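GntR family transcriptional regulator (Streptococcus agalactiae, PDB 7B5U) binds the second messenger c-di-AMP through its C-terminal RCK_C effector domain and probably acts as a DNA-binding transcriptional regulator. Local coordinates at residues A4-I9 with I59-D64; I8-D13 with S51-G56; I37-K42 with Q55-F60. One frame throughout, in Å; residues are numbered along the deposited sequence.

Contact 1: A4-I9 with I59-D64; sequences APYEII and IFFVGD
Y6 leaves strand 6-9 with CG anti to its carbonyl carbon (chi1 -67°), a torsion that lays the side chain obliquely across F61. Its CB sits over one face of the F61 ring, toward the rim, where Y6 CB lies 3.5 Å from F61 CZ in a CH-pi contact. CG and CD1 still graze F61 CE1, but the two rings, with planes 23° apart, are slid past each other (centroids 5.5 Å apart) and barely overlap. Farther out, the ring edge at CE1 faces the carbonyl O of G63, and the hydroxyl reaches the backbone of D64 and shares a water with G63 O. Tyrosine suits this place because its apolar ring can pack while its OH ends among polar backbone groups. F61 holds CG in the crowded position between N and C (chi1 61°), and I8 CG2 meets its edge 3.9 Å from F61 CE2. On the opposite face of the sheet, the extended chain of E7 lays CG over one face of the F60 ring (CH-pi), with E7 CD 3.5 Å from F60 CE2; E7 OE1 is hydrogen-bonded to H58. Antiparallel pairing underlies all this: F61 N bonds Y6 O at 2.9 Å, and I59 N bonds I8 O at 2.8 Å. D64 caps the start of helix 65-74, its OD2 accepting from V67 N, and that helix covers the face of Y6, I8, I59 and F61 with E65, Y68 and M71. Strand 33-39 flanks strand 58-62 on its other edge, while F60 and V62 pack on L3 and V35 of the second subunit.

Contact 2: I8-D13 with S51-G56; sequences IIVSED and SVIEQG
An inverse gamma turn centred on V10 lies just after strand 6-9, and against it lies the bend that leads from strand 52-53 into strand 58-62. The turn is held by a weak bond from S11 N to I9 O, and it presents the carbonyl of V10 to the bend. G56 N donates to V10 O at 2.8 Å in an almost straight bond (178°), although the donor stands 54° out of the carbonyl plane. At the backbone angles of G56 a CB would be jammed against the carbonyl O of Q55, so a residue without one fits.

With CG anti to its backbone N and the chain extended beyond it, Q55 carries its amide to the far end of 8-13. There Q55 NE2 bonds D13 OD1 at 3.0 Å, using the anti lone pair of that oxygen, which lies in the amide plane. A second, weak bond runs from Q55 NE2 to E12 O at 3.1 Å. An amide serves well at this spot, since its nitrogen can donate to a side-chain and a backbone acceptor at once. In the RCK_C fold the contact thus joins the chain just past strand 6-9, outermost in the four-stranded sheet within this subunit, to the link between the two-stranded sheet and strand 58-62.

The apolar side is carried by V10. Its CG2, in the crowded position between N and C, touches I53 CG2 at 3.9 Å, the two side chains crossing at about a right angle, and lies 3.5 Å from E54 O. A branched, compact valine fills this buried spot beside I59 and F75, while I53 reaches on toward I34, a residue of the c-di-AMP site.

Contact 3: I37-K42 with Q55-F60; sequences IEHEGK and QGDHIF
The firm half of this contact is the antiparallel pairing of strand 37-39 with strand 58-60, where E38 and H58 form a hydrogen-bonded pair: E38 N donates to H58 O at 2.8 Å, and H58 N to E38 O at 3.0 Å. E38, with CG anti to its backbone N (chi1 -173°) and an extended chain, brings OE1 over one face of the H58 imidazole, 3.5 Å from H58 CG, while its CB touches the edge of the F60 ring at CE1. With E7 OE1 hydrogen-bonded at H58 ND1 and E38 OE1 over one face, the two carboxylates would probably favour the protonated imidazole.

Deeper in, D57 is buried, and its carboxylate is well used. H39 ND1 donates to D57 OD1 at 2.7 Å, the acceptor lying exactly in the ring plane and offering its syn lone pair; the ring and carboxylate planes stand 81° apart. The other oxygen, OD2, takes the backbone N of E54, and I37 CG2 packs 3.8 Å from D57 OD2. Aspartate is short enough for its two oxygens to serve H39 and the nearby backbone N of E54, and its charge probably helps keep the ND1 proton on H39.

Beyond H39 the chain turns back in a type I' beta turn, H39 to K42, which closes a beta hairpin with a two-residue loop (E40-G41) between strands 33-39 and 42-45 of the RCK_C sheet. Here packing gives way to solvent: E40, G41 and K42 are exposed, and one water bridges E40 N and D57 OD1, 2.8 Å from D57 OD1. G41 suits the positive phi of its position. K42 NZ folds back to E40 OE1 in a salt bridge of 3.2 Å.

All three contacts lie in one RCK_C domain; contacts 1 and 3 share strand 58-62, and contact 2 lies on the chain just before it. Along the chain, contacts 1 and 2 start from the same N-terminal strand, 6-9, whereas contact 3 starts later, on strand 33-39, and ends on the stretch that contact 2 also reaches. Contacts 1 and 3 flank strand 58-62 on its two edges, their centres about 12 Å apart; contact 2 lies about 13 Å from the centre of contact 1 and 7 Å from that of contact 3. The side chains of I59, I53 and I37 each lie about 4 Å from that of I34, so the shared framework backs a residue that binds c-di-AMP.

Contact 1: A4-I9 with I59-D64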
# COMPACT_ATOMS: atom_id res chain seq x y z
N ALA A 4 -9.30 2.46 -6.79
CA ALA A 4 -9.30 3.88 -6.44
C ALA A 4 -9.10 4.04 -4.94
O ALA A 4 -9.80 3.40 -4.15
CB ALA A 4 -10.63 4.51 -6.85
N PRO A 5 -8.17 4.89 -4.50
CA PRO A 5 -7.93 5.02 -3.06
C PRO A 5 -9.07 5.75 -2.36
O PRO A 5 -9.70 6.66 -2.91
CB PRO A 5 -6.64 5.84 -2.98
CG PRO A 5 -6.04 5.77 -4.34
CD PRO A 5 -7.18 5.62 -5.30
N TYR A 6 -9.33 5.32 -1.13
CA TYR A 6 -10.08 6.13 -0.19
C TYR A 6 -9.19 7.25 0.34
O TYR A 6 -7.95 7.14 0.38
CB TYR A 6 -10.50 5.26 1.00
CG TYR A 6 -11.50 4.20 0.64
CD1 TYR A 6 -11.08 2.93 0.29
CD2 TYR A 6 -12.86 4.47 0.64
CE1 TYR A 6 -11.99 1.95 -0.05
CE2 TYR A 6 -13.78 3.50 0.30
CZ TYR A 6 -13.33 2.24 -0.04
OH TYR A 6 -14.23 1.25 -0.38
N GLU A 7 -9.83 8.33 0.79
CA GLU A 7 -9.14 9.48 1.36
C GLU A 7 -9.77 9.79 2.71
O GLU A 7 -11.00 9.94 2.78
CB GLU A 7 -9.27 10.70 0.44
CG GLU A 7 -8.53 11.94 0.94
CD GLU A 7 -8.67 13.14 0.01
OE1 GLU A 7 -8.12 14.21 0.34
OE2 GLU A 7 -9.33 13.03 -1.05
N ILE A 8 -8.97 9.85 3.76
CA ILE A 8 -9.45 10.33 5.06
C ILE A 8 -8.56 11.46 5.54
O ILE A 8 -7.34 11.45 5.35
CB ILE A 8 -9.55 9.22 6.13
CG1 ILE A 8 -8.19 8.58 6.40
CG2 ILE A 8 -10.60 8.19 5.75
CD1 ILE A 8 -8.20 7.65 7.60
N ILE A 9 -9.19 12.46 6.16
CA ILE A 9 -8.48 13.56 6.80
C ILE A 9 -8.45 13.27 8.29
O ILE A 9 -9.50 13.21 8.94
CB ILE A 9 -9.17 14.91 6.52
CG1 ILE A 9 -9.29 15.18 5.02
CG2 ILE A 9 -8.42 16.03 7.24
CD1 ILE A 9 -10.20 16.35 4.68
N ILE A 59 -4.79 10.83 4.37
CA ILE A 59 -4.28 9.49 4.13
C ILE A 59 -5.07 8.90 2.96
O ILE A 59 -6.30 8.83 3.01
CB ILE A 59 -4.42 8.58 5.36
CG1 ILE A 59 -3.84 9.21 6.62
CG2 ILE A 59 -3.82 7.19 5.07
CD1 ILE A 59 -4.01 8.32 7.83
N PHE A 60 -4.35 8.47 1.93
CA PHE A 60 -4.93 7.81 0.77
C PHE A 60 -4.58 6.33 0.86
O PHE A 60 -3.41 5.99 1.03
CB PHE A 60 -4.35 8.40 -0.52
CG PHE A 60 -4.73 9.85 -0.73
CD1 PHE A 60 -4.01 10.86 -0.12
CD2 PHE A 60 -5.80 10.19 -1.54
CE1 PHE A 60 -4.37 12.19 -0.30
CE2 PHE A 60 -6.15 11.53 -1.72
CZ PHE A 60 -5.43 12.52 -1.10
N PHE A 61 -5.58 5.45 0.76
CA PHE A 61 -5.33 4.03 0.98
C PHE A 61 -6.28 3.19 0.14
O PHE A 61 -7.39 3.63 -0.19
CB PHE A 61 -5.46 3.64 2.46
CG PHE A 61 -6.83 3.89 3.04
CD1 PHE A 61 -7.78 2.89 3.06
CD2 PHE A 61 -7.15 5.13 3.59
CE1 PHE A 61 -9.04 3.12 3.60
CE2 PHE A 61 -8.41 5.36 4.12
CZ PHE A 61 -9.35 4.36 4.14
N VAL A 62 -5.84 1.98 -0.21
CA VAL A 62 -6.68 1.03 -0.92
C VAL A 62 -7.23 -0.00 0.05
O VAL A 62 -6.66 -0.28 1.11
CB VAL A 62 -5.99 0.36 -2.14
CG1 VAL A 62 -5.63 1.41 -3.17
CG2 VAL A 62 -4.78 -0.46 -1.71
N GLY A 63 -8.36 -0.58 -0.34
CA GLY A 63 -9.10 -1.53 0.48
C GLY A 63 -10.51 -1.65 -0.07
O GLY A 63 -10.76 -1.37 -1.24
N ASP A 64 -11.41 -2.12 0.78
CA ASP A 64 -12.83 -2.12 0.45
C ASP A 64 -13.57 -1.29 1.50
O ASP A 64 -12.96 -0.62 2.34
CB ASP A 64 -13.35 -3.55 0.27
CG ASP A 64 -13.29 -4.38 1.54
OD1 ASP A 64 -13.56 -5.60 1.44
OD2 ASP A 64 -13.01 -3.83 2.63
O HOH W 1 -9.24 0.74 -3.05
O HOH W 2 -12.78 0.25 -3.00

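Contact 2: I8-D13 with S51-G56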
# COMPACT_ATOMS: atom_id res chain seq x y z
N ILE A 8 -8.97 9.85 3.76
CA ILE A 8 -9.45 10.33 5.06
C ILE A 8 -8.56 11.46 5.54
O ILE A 8 -7.34 11.45 5.35
CB ILE A 8 -9.55 9.22 6.13
CG1 ILE A 8 -8.19 8.58 6.40
CG2 ILE A 8 -10.60 8.19 5.75
CD1 ILE A 8 -8.20 7.65 7.60
N ILE A 9 -9.19 12.46 6.16
CA ILE A 9 -8.48 13.56 6.80
C ILE A 9 -8.45 13.27 8.29
O ILE A 9 -9.50 13.21 8.94
CB ILE A 9 -9.17 14.91 6.52
CG1 ILE A 9 -9.29 15.18 5.02
CG2 ILE A 9 -8.42 16.03 7.24
CD1 ILE A 9 -10.20 16.35 4.68
N VAL A 10 -7.25 13.08 8.85
CA VAL A 10 -7.13 12.71 10.26
C VAL A 10 -7.13 13.97 11.13
O VAL A 10 -6.11 14.37 11.71
CB VAL A 10 -5.95 11.74 10.51
CG1 VAL A 10 -6.25 10.39 9.87
CG2 VAL A 10 -4.62 12.29 9.98
N SER A 11 -8.30 14.58 11.23
CA SER A 11 -8.46 15.87 11.89
C SER A 11 -8.80 15.75 13.37
O SER A 11 -8.75 16.77 14.07
CB SER A 11 -9.54 16.68 11.17
OG SER A 11 -10.75 15.96 11.11
N GLU A 12 -9.14 14.57 13.86
CA GLU A 12 -9.51 14.40 15.26
C GLU A 12 -8.29 13.97 16.07
O GLU A 12 -7.32 13.42 15.54
CB GLU A 12 -10.63 13.37 15.38
CG GLU A 12 -11.92 13.79 14.68
CD GLU A 12 -12.75 14.79 15.47
OE1 GLU A 12 -12.48 15.01 16.67
OE2 GLU A 12 -13.70 15.36 14.89
N ASP A 13 -8.35 14.22 17.37
CA ASP A 13 -7.30 13.73 18.26
C ASP A 13 -7.29 12.21 18.26
O ASP A 13 -8.34 11.55 18.18
CB ASP A 13 -7.53 14.24 19.68
CG ASP A 13 -7.44 15.74 19.80
OD1 ASP A 13 -6.71 16.35 19.00
OD2 ASP A 13 -8.08 16.29 20.72
N SER A 51 7.39 6.97 7.37
CA SER A 51 6.56 8.16 7.22
C SER A 51 5.64 8.29 8.42
O SER A 51 5.10 7.30 8.92
CB SER A 51 5.74 8.05 5.93
OG SER A 51 6.55 8.26 4.79
N VAL A 52 5.48 9.52 8.90
CA VAL A 52 4.71 9.81 10.11
C VAL A 52 3.36 10.39 9.72
O VAL A 52 3.24 11.12 8.73
CB VAL A 52 5.49 10.77 11.03
CG1 VAL A 52 4.71 11.09 12.31
CG2 VAL A 52 6.84 10.17 11.38
N ILE A 53 2.33 10.03 10.47
CA ILE A 53 1.00 10.58 10.25
C ILE A 53 0.74 11.64 11.31
O ILE A 53 0.77 11.36 12.51
CB ILE A 53 -0.07 9.47 10.26
CG1 ILE A 53 0.24 8.46 9.16
CG2 ILE A 53 -1.45 10.07 10.07
CD1 ILE A 53 -0.66 7.24 9.18
N GLU A 54 0.48 12.87 10.86
CA GLU A 54 0.26 14.01 11.74
C GLU A 54 -1.16 14.53 11.61
O GLU A 54 -1.83 14.30 10.60
CB GLU A 54 1.21 15.16 11.39
CG GLU A 54 2.64 14.75 11.08
CD GLU A 54 3.49 14.58 12.31
OE1 GLU A 54 2.92 14.42 13.41
OE2 GLU A 54 4.74 14.60 12.17
N GLN A 55 -1.61 15.27 12.62
CA GLN A 55 -2.99 15.72 12.62
C GLN A 55 -3.25 16.64 11.43
O GLN A 55 -2.45 17.52 11.12
CB GLN A 55 -3.34 16.43 13.92
CG GLN A 55 -4.85 16.64 14.04
CD GLN A 55 -5.25 17.03 15.45
OE1 GLN A 55 -5.03 18.16 15.88
NE2 GLN A 55 -5.84 16.09 16.18
N GLY A 56 -4.38 16.42 10.76
CA GLY A 56 -4.73 17.19 9.59
C GLY A 56 -4.25 16.60 8.29
O GLY A 56 -4.69 17.07 7.22

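Contact 3: I37-K42 with Q55-F60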
# COMPACT_ATOMS: atom_id res chain seq x y z
N ILE A 37 0.52 9.96 1.59
CA ILE A 37 0.16 10.89 2.65
C ILE A 37 0.27 12.29 2.09
O ILE A 37 1.27 12.64 1.45
CB ILE A 37 1.09 10.75 3.88
CG1 ILE A 37 1.03 9.35 4.46
CG2 ILE A 37 0.72 11.79 4.93
CD1 ILE A 37 2.18 9.05 5.38
N GLU A 38 -0.74 13.11 2.36
CA GLU A 38 -0.65 14.53 2.06
C GLU A 38 -0.44 15.26 3.38
O GLU A 38 -1.24 15.11 4.31
CB GLU A 38 -1.91 15.04 1.37
CG GLU A 38 -1.76 16.48 0.91
CD GLU A 38 -3.05 17.06 0.39
OE1 GLU A 38 -4.04 16.31 0.26
OE2 GLU A 38 -3.07 18.27 0.09
N HIS A 39 0.64 16.03 3.46
CA HIS A 39 1.03 16.73 4.67
C HIS A 39 1.43 18.14 4.28
O HIS A 39 2.32 18.32 3.44
CB HIS A 39 2.22 16.00 5.29
CG HIS A 39 2.78 16.68 6.50
ND1 HIS A 39 2.07 16.83 7.67
CD2 HIS A 39 3.99 17.26 6.71
CE1 HIS A 39 2.82 17.46 8.56
NE2 HIS A 39 3.98 17.74 8.00
N GLU A 40 0.78 19.14 4.86
CA GLU A 40 1.06 20.53 4.53
C GLU A 40 0.96 20.77 3.02
O GLU A 40 1.72 21.54 2.43
CB GLU A 40 2.42 20.98 5.08
CG GLU A 40 2.56 20.82 6.59
CD GLU A 40 4.01 20.90 7.06
OE1 GLU A 40 4.93 20.86 6.22
OE2 GLU A 40 4.23 20.99 8.29
N GLY A 41 0.01 20.07 2.38
CA GLY A 41 -0.23 20.23 0.96
C GLY A 41 0.73 19.49 0.05
O GLY A 41 0.59 19.59 -1.18
N LYS A 42 1.69 18.76 0.61
CA LYS A 42 2.70 18.03 -0.16
C LYS A 42 2.40 16.54 -0.08
O LYS A 42 1.96 16.05 0.96
CB LYS A 42 4.10 18.31 0.42
CG LYS A 42 4.53 19.77 0.28
CD LYS A 42 5.75 20.09 1.14
CE LYS A 42 5.38 20.27 2.61
NZ LYS A 42 6.53 20.75 3.43
N GLN A 55 -1.61 15.27 12.62
CA GLN A 55 -2.99 15.72 12.62
C GLN A 55 -3.25 16.64 11.43
O GLN A 55 -2.45 17.52 11.12
CB GLN A 55 -3.34 16.43 13.92
CG GLN A 55 -4.85 16.64 14.04
CD GLN A 55 -5.25 17.03 15.45
OE1 GLN A 55 -5.03 18.16 15.88
NE2 GLN A 55 -5.84 16.09 16.18
N GLY A 56 -4.38 16.42 10.76
CA GLY A 56 -4.73 17.19 9.59
C GLY A 56 -4.25 16.60 8.29
O GLY A 56 -4.69 17.07 7.22
N ASP A 57 -3.38 15.60 8.32
CA ASP A 57 -2.92 14.99 7.08
C ASP A 57 -4.07 14.27 6.38
O ASP A 57 -5.06 13.86 7.00
CB ASP A 57 -1.83 13.97 7.37
CG ASP A 57 -0.51 14.60 7.77
OD1 ASP A 57 -0.39 15.84 7.74
OD2 ASP A 57 0.43 13.84 8.10
N HIS A 58 -3.93 14.11 5.07
CA HIS A 58 -4.84 13.26 4.30
C HIS A 58 -4.13 11.94 4.03
O HIS A 58 -3.00 11.92 3.53
CB HIS A 58 -5.22 13.90 2.96
CG HIS A 58 -5.89 15.23 3.08
ND1 HIS A 58 -6.92 15.60 2.24
CD2 HIS A 58 -5.69 16.28 3.91
CE1 HIS A 58 -7.33 16.82 2.55
NE2 HIS A 58 -6.60 17.25 3.56
N ILE A 59 -4.79 10.83 4.37
CA ILE A 59 -4.28 9.49 4.13
C ILE A 59 -5.07 8.90 2.96
O ILE A 59 -6.30 8.83 3.01
CB ILE A 59 -4.42 8.58 5.36
CG1 ILE A 59 -3.84 9.21 6.62
CG2 ILE A 59 -3.82 7.19 5.07
CD1 ILE A 59 -4.01 8.32 7.83
N PHE A 60 -4.35 8.47 1.93
CA PHE A 60 -4.93 7.81 0.77
C PHE A 60 -4.58 6.33 0.86
O PHE A 60 -3.41 5.99 1.03
CB PHE A 60 -4.35 8.40 -0.52
CG PHE A 60 -4.73 9.85 -0.73
CD1 PHE A 60 -4.01 10.86 -0.12
CD2 PHE A 60 -5.80 10.19 -1.54
CE1 PHE A 60 -4.37 12.19 -0.30
CE2 PHE A 60 -6.15 11.53 -1.72
CZ PHE A 60 -5.43 12.52 -1.10
O HOH W 3 -1.40 18.22 6.73